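Long-range contacts in alginate lyase, family PL7 (Zobellia galactanivorans, PDB 3ZPY), which is the catalytic domain of a polysaccharide lyase that cleaves alginate, probably by beta-elimination at its uronate linkages: residues A[119-125]-A[138-144]; A[16-21]-A[30-34]; A[108-112]-A[223-229]. All blocks are in the same frame, centred on the assembly; numbering follows the deposited sequence.

Contact 1: residues A[119-125]-A[138-144]; sequences LCFGQIH and DVVRVQF
In the PL7 beta-jelly roll, the strand carrying the family's QIH signature, Q123-I124-H125, pairs antiparallel with 138-144, the axes of 122-125 and 140-144 at 165°. Two classic bulges interrupt the ladder. At the first, F121 and G122 both face V142: F121 N gives its hydrogen to V142 O (2.9 Å), and V142 N reaches G122 O (2.9 Å). At the second, V139 N and V140 N both bond to I124 O, at 2.8 and 3.2 Å.

At the first bulge the F121 ring lies against W101, V103 and V105 of the facing sheet. With CG set between the backbone N and the carbonyl carbon (chi1 58°), the ring meets F144 edge-to-face: F121 CE2 stands over the centre of the F144 ring, the planes 62° apart, while F121 CZ touches V142 CG1 (3.6 Å).

The face bearing C120, Q123, H125, D138, R141 and Q143 is mainly polar. R141 NE bonds Q143 OE1, and Q143 NE2 bonds S160 OG and K158 O; R141 NH2 pairs with E165. D138 bridges the strands: OD2 takes a salt bridge from R141 NH1 (2.9 Å), and OD1 uses its anti lone pair for H125 ND1, 2.6 Å away in the imidazole plane.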
loop_
_atom_site.group_PDB
_atom_site.type_symbol
_atom_site.label_atom_id
_atom_site.label_comp_id
_atom_site.label_asym_id
_atom_site.label_seq_id
_atom_site.Cartn_x
_atom_site.Cartn_y
_atom_site.Cartn_z
ATOM N N LEU A 119 -1.539 5.477 -7.605
ATOM C CA LEU A 119 -1.683 4.989 -6.277
ATOM C C LEU A 119 -0.606 3.940 -5.999
ATOM O O LEU A 119 0.045 3.438 -6.934
ATOM C CB LEU A 119 -3.070 4.406 -6.082
ATOM C CG LEU A 119 -3.459 3.138 -6.951
ATOM C CD1 LEU A 119 -2.892 1.820 -6.433
ATOM C CD2 LEU A 119 -4.995 3.005 -6.967
ATOM N N CYS A 120 -0.436 3.623 -4.692
ATOM C CA CYS A 120 0.566 2.676 -4.211
ATOM C C CYS A 120 -0.133 1.441 -3.669
ATOM O O CYS A 120 -1.023 1.542 -2.845
ATOM C CB CYS A 120 1.341 3.395 -3.087
ATOM S SG CYS A 120 2.434 2.256 -2.178
ATOM N N PHE A 121 0.269 0.306 -4.181
ATOM C CA PHE A 121 -0.396 -0.980 -3.831
ATOM C C PHE A 121 0.572 -1.905 -3.017
ATOM O O PHE A 121 0.224 -3.075 -2.789
ATOM C CB PHE A 121 -1.000 -1.652 -5.062
ATOM C CG PHE A 121 -0.011 -1.941 -6.180
ATOM C CD1 PHE A 121 0.753 -3.100 -6.210
ATOM C CD2 PHE A 121 0.080 -1.098 -7.307
ATOM C CE1 PHE A 121 1.609 -3.383 -7.254
ATOM C CE2 PHE A 121 0.961 -1.340 -8.320
ATOM C CZ PHE A 121 1.751 -2.510 -8.312
ATOM N N GLY A 122 1.805 -1.449 -2.669
ATOM C CA GLY A 122 2.585 -2.200 -1.687
ATOM C C GLY A 122 3.751 -1.311 -1.296
ATOM O O GLY A 122 4.188 -0.460 -2.086
ATOM N N GLN A 123 4.222 -1.507 -0.071
ATOM C CA GLN A 123 5.280 -0.675 0.490
ATOM C C GLN A 123 6.170 -1.430 1.447
ATOM O O GLN A 123 5.713 -2.397 2.065
ATOM C CB GLN A 123 4.765 0.499 1.332
ATOM C CG GLN A 123 3.721 1.449 0.773
ATOM C CD GLN A 123 3.154 2.233 1.980
ATOM O OE1 GLN A 123 1.938 2.204 2.207
ATOM N NE2 GLN A 123 3.994 2.820 2.757
ATOM N N ILE A 124 7.421 -0.892 1.614
ATOM C CA ILE A 124 8.135 -1.071 2.833
ATOM C C ILE A 124 8.241 0.308 3.512
ATOM O O ILE A 124 8.654 1.292 2.874
ATOM C CB ILE A 124 9.601 -1.600 2.594
ATOM C CG1 ILE A 124 9.524 -2.963 1.883
ATOM C CG2 ILE A 124 10.402 -1.716 3.924
ATOM C CD1 ILE A 124 10.829 -3.384 1.216
ATOM N N HIS A 125 7.875 0.340 4.798
ATOM C CA HIS A 125 8.013 1.555 5.577
ATOM C C HIS A 125 9.098 1.398 6.602
ATOM O O HIS A 125 9.149 0.367 7.298
ATOM C CB HIS A 125 6.638 1.951 6.176
ATOM C CG HIS A 125 6.642 3.348 6.733
ATOM N ND1 HIS A 125 6.474 4.477 5.958
ATOM C CD2 HIS A 125 6.895 3.802 7.989
ATOM C CE1 HIS A 125 6.559 5.567 6.732
ATOM N NE2 HIS A 125 6.828 5.159 7.976
ATOM N N ASP A 138 8.945 6.131 4.109
ATOM C CA ASP A 138 8.774 5.017 3.159
ATOM C C ASP A 138 10.102 4.663 2.519
ATOM O O ASP A 138 10.731 5.481 1.876
ATOM C CB ASP A 138 7.833 5.386 2.019
ATOM C CG ASP A 138 6.392 5.653 2.464
ATOM O OD1 ASP A 138 5.968 5.239 3.561
ATOM O OD2 ASP A 138 5.662 6.384 1.716
ATOM N N VAL A 139 10.468 3.381 2.653
ATOM C CA VAL A 139 11.669 2.815 1.986
ATOM C C VAL A 139 11.383 2.650 0.496
ATOM O O VAL A 139 12.178 3.009 -0.361
ATOM C CB VAL A 139 12.075 1.492 2.633
ATOM C CG1 VAL A 139 13.136 0.793 1.843
ATOM C CG2 VAL A 139 12.494 1.693 4.090
ATOM N N VAL A 140 10.211 2.054 0.201
ATOM C CA VAL A 140 9.792 1.888 -1.245
ATOM C C VAL A 140 8.277 1.937 -1.274
ATOM O O VAL A 140 7.617 1.425 -0.346
ATOM C CB VAL A 140 10.384 0.584 -1.884
ATOM C CG1 VAL A 140 9.741 -0.698 -1.288
ATOM C CG2 VAL A 140 10.219 0.599 -3.416
ATOM N N ARG A 141 7.777 2.557 -2.330
ATOM C CA ARG A 141 6.377 2.504 -2.714
ATOM C C ARG A 141 6.274 1.928 -4.113
ATOM O O ARG A 141 6.884 2.458 -5.051
ATOM C CB ARG A 141 5.793 3.905 -2.710
ATOM C CG ARG A 141 5.565 4.441 -1.301
ATOM C CD ARG A 141 4.612 5.653 -1.314
ATOM N NE ARG A 141 5.024 6.730 -2.227
ATOM C CZ ARG A 141 5.919 7.655 -1.926
ATOM N NH1 ARG A 141 6.573 7.632 -0.772
ATOM N NH2 ARG A 141 6.233 8.603 -2.823
ATOM N N VAL A 142 5.461 0.856 -4.278
ATOM C CA VAL A 142 5.230 0.209 -5.567
ATOM C C VAL A 142 3.900 0.760 -6.078
ATOM O O VAL A 142 2.896 0.613 -5.382
ATOM C CB VAL A 142 5.164 -1.295 -5.317
ATOM C CG1 VAL A 142 4.865 -1.996 -6.643
ATOM C CG2 VAL A 142 6.446 -1.849 -4.694
ATOM N N GLN A 143 3.939 1.413 -7.251
ATOM C CA GLN A 143 2.798 2.215 -7.668
ATOM C C GLN A 143 2.514 1.964 -9.140
ATOM O O GLN A 143 3.358 1.558 -9.882
ATOM C CB GLN A 143 3.084 3.724 -7.533
ATOM C CG GLN A 143 3.500 4.055 -6.077
ATOM C CD GLN A 143 4.226 5.290 -5.920
ATOM O OE1 GLN A 143 3.956 6.080 -4.994
ATOM N NE2 GLN A 143 5.251 5.442 -6.764
ATOM N N PHE A 144 1.248 2.181 -9.524
ATOM C CA PHE A 144 0.905 2.426 -10.921
ATOM C C PHE A 144 0.506 3.907 -11.111
ATOM O O PHE A 144 -0.237 4.428 -10.289
ATOM C CB PHE A 144 -0.236 1.521 -11.409
ATOM C CG PHE A 144 0.130 0.091 -11.636
ATOM C CD1 PHE A 144 1.433 -0.367 -11.908
ATOM C CD2 PHE A 144 -0.923 -0.815 -11.699
ATOM C CE1 PHE A 144 1.651 -1.736 -12.102
ATOM C CE2 PHE A 144 -0.723 -2.159 -11.933
ATOM C CZ PHE A 144 0.594 -2.612 -12.150
#

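Contact 2: residues A[16-21]-A[30-34]; sequences KINSFI and YYDDI
Y30 overlaps the ring of F20, its CD1 sitting 3.5 Å above one face of that ring and towards the rim; F20 CE2 also presses on Y30 CB. The rings are inclined at 49°, so this is neither a flat stack nor a T-shaped pair. With CG trans to the backbone N (chi1 -177°), the tyrosine reaches along strand 16-21: CD1 passes S19 O, and OH ends alongside N18, 3.2 Å from N18 CB.

The two segments belong to the beta hairpin of strands 15-21 and 29-31, whose first strand is also paired with 76-83. S19 and Y31 form the hydrogen-bonded pair, Y31 N to S19 O at 2.8 Å and S19 N to Y31 O at 3.1 Å. Past Y31 the second segment leaves the ladder, yet I34 N returns to I17 O (2.9 Å).

On the face opposite Y30, I34 packs by both branches: CG2 against I17 CB, and CD1 against I21 CG2 (3.7 Å). The edge of the Y31 ring meets I21 CG1, while S19 OG turns to Y45 OH. Beyond the strand pairing a water joins the segments, accepting from I17 N (2.8 Å) and donating to D33 OD1, which also bonds T35 OG1.

K16 lays its aliphatic chain over D32 and D33, but its NZ stays 4.2 Å from D32 OD2, beyond salt-bridge range. Any attraction there is probably diffuse; backbone bonds, apolar packing and one bridging water hold the hairpin, and D33 links it to T35, a ligand of the bound sodium ion.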
loop_
_atom_site.group_PDB
_atom_site.type_symbol
_atom_site.label_atom_id
_atom_site.label_comp_id
_atom_site.label_asym_id
_atom_site.label_seq_id
_atom_site.Cartn_x
_atom_site.Cartn_y
_atom_site.Cartn_z
ATOM N N LYS A 16 -2.645 -5.201 10.845
ATOM C CA LYS A 16 -3.576 -4.229 11.300
ATOM C C LYS A 16 -4.238 -3.582 10.062
ATOM O O LYS A 16 -3.577 -3.273 9.064
ATOM C CB LYS A 16 -2.808 -3.160 12.103
ATOM C CG LYS A 16 -3.580 -1.905 12.457
ATOM C CD LYS A 16 -2.781 -1.047 13.510
ATOM C CE LYS A 16 -2.372 -1.753 14.854
ATOM N NZ LYS A 16 -1.695 -1.028 16.047
ATOM N N ILE A 17 -5.542 -3.328 10.195
ATOM C CA ILE A 17 -6.339 -2.772 9.081
ATOM C C ILE A 17 -6.541 -1.273 9.284
ATOM O O ILE A 17 -7.209 -0.868 10.236
ATOM C CB ILE A 17 -7.699 -3.477 8.982
ATOM C CG1 ILE A 17 -7.503 -4.940 8.717
ATOM C CG2 ILE A 17 -8.483 -2.900 7.800
ATOM C CD1 ILE A 17 -8.822 -5.709 8.948
ATOM N N ASN A 18 -5.915 -0.497 8.342
ATOM C CA ASN A 18 -6.124 0.977 8.265
ATOM C C ASN A 18 -7.351 1.257 7.370
ATOM O O ASN A 18 -7.389 0.809 6.238
ATOM C CB ASN A 18 -4.934 1.722 7.628
ATOM C CG ASN A 18 -3.568 1.398 8.191
ATOM O OD1 ASN A 18 -3.357 1.164 9.391
ATOM N ND2 ASN A 18 -2.622 1.465 7.331
ATOM N N SER A 19 -8.433 1.865 7.898
ATOM C CA SER A 19 -9.614 2.117 7.108
ATOM C C SER A 19 -10.344 3.296 7.614
ATOM O O SER A 19 -9.842 4.058 8.514
ATOM C CB SER A 19 -10.481 0.840 7.022
ATOM O OG SER A 19 -11.440 0.943 6.003
ATOM N N PHE A 20 -11.508 3.550 7.023
ATOM C CA PHE A 20 -12.315 4.710 7.374
ATOM C C PHE A 20 -13.696 4.250 7.837
ATOM O O PHE A 20 -14.125 3.137 7.466
ATOM C CB PHE A 20 -12.551 5.608 6.123
ATOM C CG PHE A 20 -11.390 6.506 5.805
ATOM C CD1 PHE A 20 -10.297 6.018 5.099
ATOM C CD2 PHE A 20 -11.400 7.874 6.230
ATOM C CE1 PHE A 20 -9.175 6.816 4.887
ATOM C CE2 PHE A 20 -10.265 8.652 5.991
ATOM C CZ PHE A 20 -9.193 8.149 5.271
ATOM N N ILE A 21 -14.371 5.108 8.588
ATOM C CA ILE A 21 -15.779 4.935 8.813
ATOM C C ILE A 21 -16.549 6.107 8.221
ATOM O O ILE A 21 -15.973 7.184 8.016
ATOM C CB ILE A 21 -16.119 4.701 10.304
ATOM C CG1 ILE A 21 -15.946 5.956 11.157
ATOM C CG2 ILE A 21 -15.420 3.466 10.859
ATOM C CD1 ILE A 21 -16.613 5.810 12.527
ATOM N N TYR A 30 -10.790 8.570 9.608
ATOM C CA TYR A 30 -9.743 7.576 9.507
ATOM C C TYR A 30 -9.470 6.887 10.854
ATOM O O TYR A 30 -9.417 7.541 11.920
ATOM C CB TYR A 30 -8.467 8.287 9.026
ATOM C CG TYR A 30 -7.294 7.348 8.808
ATOM C CD1 TYR A 30 -7.379 6.290 7.910
ATOM C CD2 TYR A 30 -6.140 7.504 9.511
ATOM C CE1 TYR A 30 -6.343 5.410 7.725
ATOM C CE2 TYR A 30 -5.085 6.663 9.328
ATOM C CZ TYR A 30 -5.194 5.616 8.420
ATOM O OH TYR A 30 -4.128 4.770 8.274
ATOM N N TYR A 31 -9.207 5.599 10.777
ATOM C CA TYR A 31 -8.712 4.789 11.903
ATOM C C TYR A 31 -7.491 4.044 11.500
ATOM O O TYR A 31 -7.542 3.169 10.622
ATOM C CB TYR A 31 -9.758 3.742 12.367
ATOM C CG TYR A 31 -10.858 4.372 13.162
ATOM C CD1 TYR A 31 -11.933 5.034 12.524
ATOM C CD2 TYR A 31 -10.825 4.324 14.557
ATOM C CE1 TYR A 31 -12.951 5.638 13.277
ATOM C CE2 TYR A 31 -11.844 4.909 15.314
ATOM C CZ TYR A 31 -12.906 5.564 14.674
ATOM O OH TYR A 31 -13.890 6.168 15.405
ATOM N N ASP A 32 -6.400 4.279 12.210
ATOM C CA ASP A 32 -5.196 3.492 12.003
ATOM C C ASP A 32 -5.460 2.004 12.316
ATOM O O ASP A 32 -4.921 1.167 11.679
ATOM C CB ASP A 32 -4.106 4.109 12.898
ATOM C CG ASP A 32 -2.866 3.279 12.952
ATOM O OD1 ASP A 32 -2.077 3.402 12.003
ATOM O OD2 ASP A 32 -2.698 2.517 13.939
ATOM N N ASP A 33 -6.277 1.738 13.335
ATOM C CA ASP A 33 -6.762 0.395 13.547
ATOM C C ASP A 33 -8.285 0.467 13.553
ATOM O O ASP A 33 -8.890 0.932 14.517
ATOM C CB ASP A 33 -6.221 -0.150 14.883
ATOM C CG ASP A 33 -6.649 -1.604 15.098
ATOM O OD1 ASP A 33 -7.648 -2.019 14.457
ATOM O OD2 ASP A 33 -6.052 -2.293 15.969
ATOM N N ILE A 34 -8.865 -0.027 12.443
ATOM C CA ILE A 34 -10.302 0.075 12.262
ATOM C C ILE A 34 -11.111 -0.619 13.378
ATOM O O ILE A 34 -12.275 -0.306 13.615
ATOM C CB ILE A 34 -10.706 -0.439 10.857
ATOM C CG1 ILE A 34 -12.138 0.035 10.538
ATOM C CG2 ILE A 34 -10.561 -1.981 10.826
ATOM C CD1 ILE A 34 -12.300 1.532 10.345
HETATM O O HOH W 1 -6.899 -3.978 12.605
#

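Contact 3: residues A[108-112]-A[223-229]; sequences LPQDT and LQSVKGA
Two irregular loops meet here through one main-chain bond, T112 N to S225 O, 2.9 Å long and nearly straight (N-H...O 164°), lying in the carbonyl plane; D111 CA brings a weaker C-H contact to the same oxygen. The first loop connects strands 96-107 and 117-125, the second strands 221-223 and 235-247; both cross between the two sheets of the jelly roll, and the contact joins these crossings near the surface.

T112 adds a second bond. Its OG1, anti to its own carbonyl carbon (chi1 -60°), donates to K227 O at 2.9 Å, but from well above the carbonyl plane (55°) rather than on a lone pair. K227 O is presented by a type II turn from V226 to A229, closed by A229 N to V226 O, with G228 at the positive-phi position. The methyl of A229 rests against the same hydroxyl, CB to OG1 3.4 Å.

Deeper in, V226 CG1 lies 3.3 Å from Q110 O, and P109 and L223 pack alongside each other, pointing opposite ways, P109 CG to L223 CD2 4.0 Å. D111 sets its carboxylate beside S225, OD1 3.5 Å from CB. A water within hydrogen-bonding distance of both D111 OD1 (2.6 Å) and Q224 O links the two loops.

R64 also holds the first loop, NE to Q110 O and NH2 to D111 O, while N74 OD1 takes V226 N. Of the two direct hydrogen bonds one is peptide to peptide and the other uses the T112 hydroxyl, so T112 carries both, with the water as the remaining polar link.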
loop_
_atom_site.group_PDB
_atom_site.type_symbol
_atom_site.label_atom_id
_atom_site.label_comp_id
_atom_site.label_asym_id
_atom_site.label_seq_id
_atom_site.Cartn_x
_atom_site.Cartn_y
_atom_site.Cartn_z
ATOM N N LEU A 108 -7.751 4.159 -11.243
ATOM C CA LEU A 108 -6.873 5.202 -10.658
ATOM C C LEU A 108 -7.732 6.410 -10.283
ATOM O O LEU A 108 -8.782 6.695 -10.906
ATOM C CB LEU A 108 -5.823 5.678 -11.673
ATOM C CG LEU A 108 -4.813 4.588 -12.006
ATOM C CD1 LEU A 108 -3.872 5.111 -13.075
ATOM C CD2 LEU A 108 -4.150 3.996 -10.793
ATOM N N PRO A 109 -7.261 7.177 -9.259
ATOM C CA PRO A 109 -7.921 8.400 -8.866
ATOM C C PRO A 109 -7.449 9.550 -9.755
ATOM O O PRO A 109 -6.818 9.308 -10.826
ATOM C CB PRO A 109 -7.516 8.530 -7.398
ATOM C CG PRO A 109 -6.035 8.070 -7.458
ATOM C CD PRO A 109 -6.152 6.812 -8.347
ATOM N N GLN A 110 -7.733 10.817 -9.318
ATOM C CA GLN A 110 -7.327 12.021 -10.094
ATOM C C GLN A 110 -6.476 12.820 -9.134
ATOM O O GLN A 110 -6.956 13.142 -7.981
ATOM C CB GLN A 110 -8.540 12.777 -10.495
ATOM C CG GLN A 110 -8.217 14.170 -11.091
ATOM C CD GLN A 110 -9.452 14.839 -11.566
ATOM O OE1 GLN A 110 -10.473 14.207 -11.749
ATOM N NE2 GLN A 110 -9.378 16.138 -11.782
ATOM N N ASP A 111 -5.269 13.170 -9.580
ATOM C CA ASP A 111 -4.360 14.064 -8.824
ATOM C C ASP A 111 -5.041 15.336 -8.398
ATOM O O ASP A 111 -5.997 15.827 -9.038
ATOM C CB ASP A 111 -3.220 14.473 -9.770
ATOM C CG ASP A 111 -2.211 13.297 -10.040
ATOM O OD1 ASP A 111 -2.480 12.131 -9.585
ATOM O OD2 ASP A 111 -1.174 13.670 -10.685
ATOM N N THR A 112 -4.508 15.959 -7.326
ATOM C CA THR A 112 -4.975 17.302 -6.880
ATOM C C THR A 112 -4.960 18.285 -8.035
ATOM O O THR A 112 -5.921 19.041 -8.210
ATOM C CB THR A 112 -4.068 17.819 -5.741
ATOM O OG1 THR A 112 -4.186 16.863 -4.687
ATOM C CG2 THR A 112 -4.569 19.223 -5.222
ATOM N N LEU A 223 -3.419 6.107 -1.744
ATOM C CA LEU A 223 -3.450 7.046 -2.917
ATOM C C LEU A 223 -2.254 7.911 -2.878
ATOM O O LEU A 223 -1.651 8.135 -1.798
ATOM C CB LEU A 223 -4.728 7.910 -2.918
ATOM C CG LEU A 223 -6.054 7.148 -2.956
ATOM C CD1 LEU A 223 -7.212 8.128 -3.175
ATOM C CD2 LEU A 223 -6.064 6.044 -3.998
ATOM N N GLN A 224 -1.884 8.418 -4.048
ATOM C CA GLN A 224 -0.756 9.329 -4.241
ATOM C C GLN A 224 -1.120 10.610 -4.960
ATOM O O GLN A 224 -2.096 10.608 -5.685
ATOM C CB GLN A 224 0.505 8.642 -4.809
ATOM C CG GLN A 224 1.069 7.592 -3.906
ATOM C CD GLN A 224 1.884 8.237 -2.763
ATOM O OE1 GLN A 224 2.814 8.961 -3.041
ATOM N NE2 GLN A 224 1.486 8.051 -1.514
ATOM N N SER A 225 -0.353 11.673 -4.727
ATOM C CA SER A 225 -0.573 12.935 -5.439
ATOM C C SER A 225 -1.949 13.548 -5.270
ATOM O O SER A 225 -2.467 14.253 -6.180
ATOM C CB SER A 225 -0.179 12.768 -6.961
ATOM O OG SER A 225 1.133 12.379 -7.134
ATOM N N VAL A 226 -2.550 13.316 -4.112
ATOM C CA VAL A 226 -3.925 13.826 -3.790
ATOM C C VAL A 226 -3.919 14.624 -2.498
ATOM O O VAL A 226 -4.950 14.828 -1.890
ATOM C CB VAL A 226 -5.028 12.759 -3.848
ATOM C CG1 VAL A 226 -5.235 12.410 -5.318
ATOM C CG2 VAL A 226 -4.727 11.554 -2.900
ATOM N N LYS A 227 -2.737 15.120 -2.158
ATOM C CA LYS A 227 -2.614 15.953 -0.957
ATOM C C LYS A 227 -3.498 17.173 -1.141
ATOM O O LYS A 227 -3.391 17.907 -2.155
ATOM C CB LYS A 227 -1.154 16.354 -0.713
ATOM C CG LYS A 227 -0.265 15.156 -0.363
ATOM C CD LYS A 227 1.051 15.576 0.280
ATOM C CE LYS A 227 1.880 14.362 0.726
ATOM N NZ LYS A 227 3.154 14.720 1.429
ATOM N N GLY A 228 -4.351 17.461 -0.154
ATOM C CA GLY A 228 -5.164 18.709 -0.235
ATOM C C GLY A 228 -6.267 18.639 -1.289
ATOM O O GLY A 228 -6.969 19.619 -1.507
ATOM N N ALA A 229 -6.457 17.449 -1.876
ATOM C CA ALA A 229 -7.519 17.364 -2.899
ATOM C C ALA A 229 -8.929 17.375 -2.301
ATOM O O ALA A 229 -9.181 16.856 -1.209
ATOM C CB ALA A 229 -7.330 16.145 -3.764
HETATM O O HOH W 2 -3.704 10.332 -8.085
#

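How the contacts relate
Along the chain contact 2 comes first and is complete before the others begin; both strands of contact 1 lie between the two loops that contact 3 brings together. Contacts 1 and 2 belong to the same antiparallel sheet, their centres 18 Å apart and nearest atoms about 7 Å: contact 1 near the middle of the domain, contact 2 at one margin, where 29-31 pairs with 15-21 alone. Contact 3 has its centre 15 Å from that of contact 1 and touches it, L108 CD2 against L119 CG and Q224 beside R141 and Q143. It places two loops that cross between the sheets against the strands of contact 1. Contact 2 lies about 19 Å from contact 3, centre to centre.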